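Bifunctional protein PutA (Bdellovibrio bacteriovorus, PDB 5UR2) couples proline dehydrogenase and L-glutamate gamma-semialdehyde dehydrogenase activities in one channelling flavoenzyme, converting proline to glutamate in two oxidations. Local coordinates at the interface of chains A and B. Numbering follows the deposited sequence. Chains: chain A/B, Bifunctional protein PutA.

Contact 1: the interface of chains A and B. Residues chain A 58, 414, 417, 760, 910; chain B 976-977.
B:Arg977, near the C-terminus of one PutA protomer, meets two aspartates of the other, NE toward A:Asp58 and NH2 toward A:Asp760, in a polar tail-to-body contact of the type A PutA dimer that ties one chain's tail to its partner's body. A:Asp58, on helix 47-59, lies in the N-terminal PutA family region, and A:Asp760 in the aldehyde dehydrogenase family region; one arginine read by two acidic groups illustrates how a tail can be fixed across two parts of a subunit. B:Arg977 NE gives a hydrogen bond to A:Asp58 OD1 (2.8 Å), meeting that oxygen on the syn side but 32° out of the carboxylate plane. A:Asp58 presents this carboxylate with CG anti to the backbone N (chi1 176°); the two side chains cross at about a right angle, carboxylate and guanidinium planes 74° apart. The approach to A:Asp760 is instead tip to tip: B:Arg977 NH2 lies 2.8 Å from A:Asp760 OD2, a salt bridge whose N-H is not directed at the oxygen. A:Ala414 CB supports the guanidinium from one face, offset toward its rim, while A:Val417 CG1 packs on B:Arg977 CB at 3.7 Å; both come from helix 409-423. Behind this first shell, A:Arg910 NH1 donates to A:Asp58 OD2 (3.1 Å) from above the carboxylate plane, probably steadying its negative charge. A water joins the same OD2 to B:Arg976 NH1, whose guanidinium has A:Arg910 CG over one face, toward the rim.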
ATOM      1  N   ASP A  58      34.885 -18.920  -6.281  1.00 29.46           N
ATOM      2  CA  ASP A  58      34.915 -17.985  -7.409  1.00 28.90           C
ATOM      3  C   ASP A  58      35.833 -16.792  -7.133  1.00 28.46           C
ATOM      4  O   ASP A  58      36.639 -16.413  -7.989  1.00 24.56           O
ATOM      5  CB  ASP A  58      33.485 -17.515  -7.724  1.00 32.76           C
ATOM      6  CG  ASP A  58      33.421 -16.458  -8.841  1.00 43.05           C
ATOM      7  OD1 ASP A  58      34.028 -16.693  -9.913  1.00 42.77           O
ATOM      8  OD2 ASP A  58      32.741 -15.403  -8.655  1.00 39.88           O
ATOM      9  N   ALA A 414      37.467 -20.076 -12.476  1.00 30.36           N
ATOM     10  CA  ALA A 414      36.148 -19.989 -13.083  1.00 25.59           C
ATOM     11  C   ALA A 414      35.770 -21.327 -13.692  1.00 36.50           C
ATOM     12  O   ALA A 414      34.633 -21.792 -13.549  1.00 35.12           O
ATOM     13  CB  ALA A 414      36.115 -18.898 -14.155  1.00 17.95           C
ATOM     14  N   VAL A 417      34.708 -23.826 -11.162  1.00 34.95           N
ATOM     15  CA  VAL A 417      33.370 -23.620 -10.618  1.00 31.38           C
ATOM     16  C   VAL A 417      32.335 -24.230 -11.553  1.00 30.19           C
ATOM     17  O   VAL A 417      31.358 -24.840 -11.106  1.00 32.35           O
ATOM     18  CB  VAL A 417      33.110 -22.120 -10.369  1.00 33.84           C
ATOM     19  CG1 VAL A 417      31.631 -21.859 -10.045  1.00 33.47           C
ATOM     20  CG2 VAL A 417      34.002 -21.608  -9.263  1.00 34.18           C
ATOM     21  N   ASP A 760      34.804  -8.784  -9.580  1.00 25.51           N
ATOM     22  CA  ASP A 760      34.970  -9.465 -10.860  1.00 26.97           C
ATOM     23  C   ASP A 760      35.122  -8.398 -11.945  1.00 23.37           C
ATOM     24  O   ASP A 760      34.147  -7.735 -12.325  1.00 22.45           O
ATOM     25  CB  ASP A 760      33.781 -10.390 -11.121  1.00 31.64           C
ATOM     26  CG  ASP A 760      33.947 -11.227 -12.384  1.00 35.19           C
ATOM     27  OD1 ASP A 760      34.437 -10.694 -13.391  1.00 35.37           O
ATOM     28  OD2 ASP A 760      33.582 -12.423 -12.365  1.00 34.78           O
ATOM     29  N   ARG A 910      32.558  -8.930  -4.074  1.00 24.12           N
ATOM     30  CA  ARG A 910      32.250 -10.318  -3.767  1.00 21.73           C
ATOM     31  C   ARG A 910      32.494 -10.582  -2.290  1.00 22.98           C
ATOM     32  O   ARG A 910      32.801 -11.700  -1.876  1.00 25.18           O
ATOM     33  CB  ARG A 910      33.035 -11.263  -4.681  1.00 18.88           C
ATOM     34  CG  ARG A 910      32.490 -11.207  -6.117  1.00 18.05           C
ATOM     35  CD  ARG A 910      33.204 -12.104  -7.115  1.00 18.07           C
ATOM     36  NE  ARG A 910      34.540 -11.613  -7.441  1.00 22.29           N
ATOM     37  CZ  ARG A 910      35.391 -12.238  -8.258  1.00 22.71           C
ATOM     38  NH1 ARG A 910      35.038 -13.382  -8.838  1.00 20.36           N
ATOM     39  NH2 ARG A 910      36.594 -11.717  -8.504  1.00 19.38           N
TER
ATOM     40  N   ARG B 976      26.370 -15.650 -10.813  1.00 25.48           N
ATOM     41  CA  ARG B 976      27.837 -15.682 -10.875  1.00 31.98           C
ATOM     42  C   ARG B 976      28.274 -17.017 -11.451  1.00 30.24           C
ATOM     43  O   ARG B 976      27.853 -18.063 -10.952  1.00 29.94           O
ATOM     44  CB  ARG B 976      28.489 -15.501  -9.489  1.00 25.63           C
ATOM     45  CG  ARG B 976      28.239 -14.160  -8.837  1.00 24.79           C
ATOM     46  CD  ARG B 976      28.975 -14.017  -7.516  1.00 24.60           C
ATOM     47  NE  ARG B 976      28.352 -12.983  -6.685  1.00 23.78           N
ATOM     48  CZ  ARG B 976      28.652 -12.769  -5.409  1.00 23.49           C
ATOM     49  NH1 ARG B 976      29.564 -13.527  -4.826  1.00 23.96           N
ATOM     50  NH2 ARG B 976      28.038 -11.807  -4.718  1.00 22.78           N
ATOM     51  N   ARG B 977      29.145 -16.979 -12.469  1.00 28.28           N
ATOM     52  CA  ARG B 977      29.661 -18.185 -13.128  1.00 28.42           C
ATOM     53  C   ARG B 977      28.532 -19.059 -13.652  1.00 38.96           C
ATOM     54  O   ARG B 977      28.600 -20.288 -13.582  1.00 41.70           O
ATOM     55  CB  ARG B 977      30.548 -19.016 -12.200  1.00 48.52           C
ATOM     56  CG  ARG B 977      31.820 -18.366 -11.822  1.00 51.03           C
ATOM     57  CD  ARG B 977      32.615 -17.974 -13.036  1.00 52.51           C
ATOM     58  NE  ARG B 977      33.511 -16.902 -12.645  1.00 59.27           N
ATOM     59  CZ  ARG B 977      33.817 -15.869 -13.413  1.00 61.99           C
ATOM     60  NH1 ARG B 977      33.301 -15.774 -14.631  1.00 55.08           N
ATOM     61  NH2 ARG B 977      34.634 -14.931 -12.954  1.00 66.32           N
TER
HETATM   62  O   HOH W   1      31.666 -14.864  -5.939  1.00 30.41           O

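Contact 2: the interface of chains A and B. Residues chain A 623, 625, 971, 973; chain B 316, 931, 941.
Packed against the imidazole of B:His941, the methyl CG2 of A:Thr971 forms the small apolar centre of this intersubunit patch, 3.6 Å from ring atom CD2. The two side chains cross at about a right angle. The two branches of A:Thr971 divide the work: CG2, anti to the backbone N, faces the ring, while A:Thr971 OG1 (chi1 -60°) pairs with A:Ser625 OG at 2.8 Å, a hydrogen bond within chain A whose direction is not settled. A second, looser apolar touch sets A:Asn973 CB alongside B:Arg931 CG at 4.1 Å.

Outward from these contacts, A:Glu623 carries the polar exchange, a worked case of one carboxylate whose two oxygens are read by separate partners. Its CG is anti to the backbone N (chi1 -175°) and the chain runs on extended, delivering the carboxylate between two side chains of the partner. B:His941 NE2 donates to A:Glu623 OE1 (2.8 Å), a fairly straight bond with the acceptor close to the imidazole plane; the carboxylate and ring planes are turned 65° apart. B:Arg931 NH1 donates to the other oxygen, A:Glu623 OE2, at 3.0 Å, and this pair is also a salt bridge. Both donors arrive on syn sides of the carboxylate, somewhat out of its plane. Held at each oxygen, the carboxylate is restrained in its rotation, and the arginine would be expected to stabilise its negative charge. At the rim, a water lies 3.1 Å from B:Gln316 NE2 and bridges it to A:Asn973 OD1.

In the fold, chain A contributes neighbouring strands 623-631 and 965-973, tied laterally by the A:Ser625 and A:Thr971 hydroxyls, in the manner of the oligomerisation flap of aldehyde dehydrogenases. Chain B receives them on the loop segments of B:Arg931 and B:His941, in its aldehyde dehydrogenase family region, while helix 307-317, in its proline dehydrogenase family region, joins through the water bridge.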
ATOM      1  N   GLU A 623     -21.385   1.381  10.871  1.00 19.69           N
ATOM      2  CA  GLU A 623     -20.774   2.527  10.211  1.00 25.43           C
ATOM      3  C   GLU A 623     -19.874   2.023   9.090  1.00 22.38           C
ATOM      4  O   GLU A 623     -18.904   1.307   9.345  1.00 30.62           O
ATOM      5  CB  GLU A 623     -19.986   3.389  11.205  1.00 21.11           C
ATOM      6  CG  GLU A 623     -19.447   4.651  10.567  1.00 25.31           C
ATOM      7  CD  GLU A 623     -18.746   5.581  11.542  1.00 30.81           C
ATOM      8  OE1 GLU A 623     -17.509   5.445  11.677  1.00 27.63           O
ATOM      9  OE2 GLU A 623     -19.432   6.448  12.165  1.00 28.14           O
ATOM     10  N   SER A 625     -17.146   2.905   6.372  1.00 22.00           N
ATOM     11  CA  SER A 625     -16.115   3.907   6.147  1.00 22.21           C
ATOM     12  C   SER A 625     -15.135   3.374   5.116  1.00 24.72           C
ATOM     13  O   SER A 625     -14.621   2.260   5.269  1.00 24.63           O
ATOM     14  CB  SER A 625     -15.391   4.233   7.452  1.00 20.77           C
ATOM     15  OG  SER A 625     -14.788   5.486   7.366  1.00 29.82           O
ATOM     16  N   THR A 971     -17.656   8.173   5.067  1.00 21.33           N
ATOM     17  CA  THR A 971     -18.088   7.493   6.282  1.00 19.49           C
ATOM     18  C   THR A 971     -19.605   7.605   6.371  1.00 22.90           C
ATOM     19  O   THR A 971     -20.143   8.716   6.401  1.00 23.67           O
ATOM     20  CB  THR A 971     -17.415   8.108   7.514  1.00 17.52           C
ATOM     21  OG1 THR A 971     -15.993   7.990   7.387  1.00 18.38           O
ATOM     22  CG2 THR A 971     -17.882   7.435   8.816  1.00 17.81           C
ATOM     23  N   ASN A 973     -23.052   6.371   8.470  1.00 27.73           N
ATOM     24  CA  ASN A 973     -23.795   5.711   9.527  1.00 25.22           C
ATOM     25  C   ASN A 973     -24.923   4.881   8.906  1.00 27.75           C
ATOM     26  O   ASN A 973     -25.801   5.431   8.230  1.00 21.82           O
ATOM     27  CB  ASN A 973     -24.333   6.773  10.477  1.00 24.49           C
ATOM     28  CG  ASN A 973     -25.260   6.213  11.532  1.00 30.21           C
ATOM     29  OD1 ASN A 973     -25.335   5.000  11.747  1.00 30.55           O
ATOM     30  ND2 ASN A 973     -25.980   7.104  12.201  1.00 27.86           N
TER
ATOM     31  N   GLN B 316     -18.362  -0.350  18.903  1.00 14.15           N
ATOM     32  CA  GLN B 316     -17.834   0.930  18.447  1.00 19.32           C
ATOM     33  C   GLN B 316     -17.025   1.626  19.535  1.00 24.72           C
ATOM     34  O   GLN B 316     -16.036   2.308  19.240  1.00 22.37           O
ATOM     35  CB  GLN B 316     -18.970   1.852  18.000  1.00 21.07           C
ATOM     36  CG  GLN B 316     -19.616   1.487  16.688  1.00 17.92           C
ATOM     37  CD  GLN B 316     -20.565   2.565  16.235  1.00 25.93           C
ATOM     38  OE1 GLN B 316     -20.745   3.578  16.925  1.00 28.73           O
ATOM     39  NE2 GLN B 316     -21.176   2.370  15.064  1.00 23.98           N
ATOM     40  N   ARG B 931     -24.467  11.375  10.158  1.00 20.27           N
ATOM     41  CA  ARG B 931     -23.838  11.561  11.464  1.00 22.76           C
ATOM     42  C   ARG B 931     -23.100  12.895  11.462  1.00 18.65           C
ATOM     43  O   ARG B 931     -22.992  13.555  10.432  1.00 21.71           O
ATOM     44  CB  ARG B 931     -22.897  10.404  11.793  1.00 16.69           C
ATOM     45  CG  ARG B 931     -21.915  10.051  10.675  1.00 18.53           C
ATOM     46  CD  ARG B 931     -20.630   9.492  11.276  1.00 22.60           C
ATOM     47  NE  ARG B 931     -19.857  10.556  11.899  1.00 26.22           N
ATOM     48  CZ  ARG B 931     -18.785  10.379  12.667  1.00 29.78           C
ATOM     49  NH1 ARG B 931     -18.342   9.157  12.935  1.00 25.84           N
ATOM     50  NH2 ARG B 931     -18.166  11.438  13.185  1.00 27.14           N
ATOM     51  N   HIS B 941     -11.424   6.962  10.326  1.00 19.11           N
ATOM     52  CA  HIS B 941     -11.719   8.112   9.463  1.00 23.04           C
ATOM     53  C   HIS B 941     -10.437   8.891   9.175  1.00 23.40           C
ATOM     54  O   HIS B 941     -10.229   9.993   9.703  1.00 23.87           O
ATOM     55  CB  HIS B 941     -12.764   9.032  10.108  1.00 19.25           C
ATOM     56  CG  HIS B 941     -13.735   8.322  10.990  1.00 19.41           C
ATOM     57  ND1 HIS B 941     -13.618   8.310  12.361  1.00 22.76           N
ATOM     58  CD2 HIS B 941     -14.866   7.633  10.700  1.00 25.39           C
ATOM     59  CE1 HIS B 941     -14.620   7.618  12.880  1.00 24.30           C
ATOM     60  NE2 HIS B 941     -15.392   7.196  11.892  1.00 20.49           N
TER
HETATM   61  O   HOH W   2     -23.203   4.223  13.663  1.00 18.94           O

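Contact 1 and contact 2 lie about 60 Å apart, centre to centre, and share no residue, yet they are linked through the C-terminal stretch of the protein. Strand 965-973, with strand 623-631, supplies chain A's part of contact 2, and residues 976-977, just beyond strand 965-973, supply chain B's part of contact 1. Two-fold symmetry repeats each contact with the chains exchanged, so each protomer lays both strand end and tail on its partner. From the predicted catalytic cysteine of chain A, A:Cys780, the centre of contact 1 lies about 29 Å away and that of contact 2 about 45 Å.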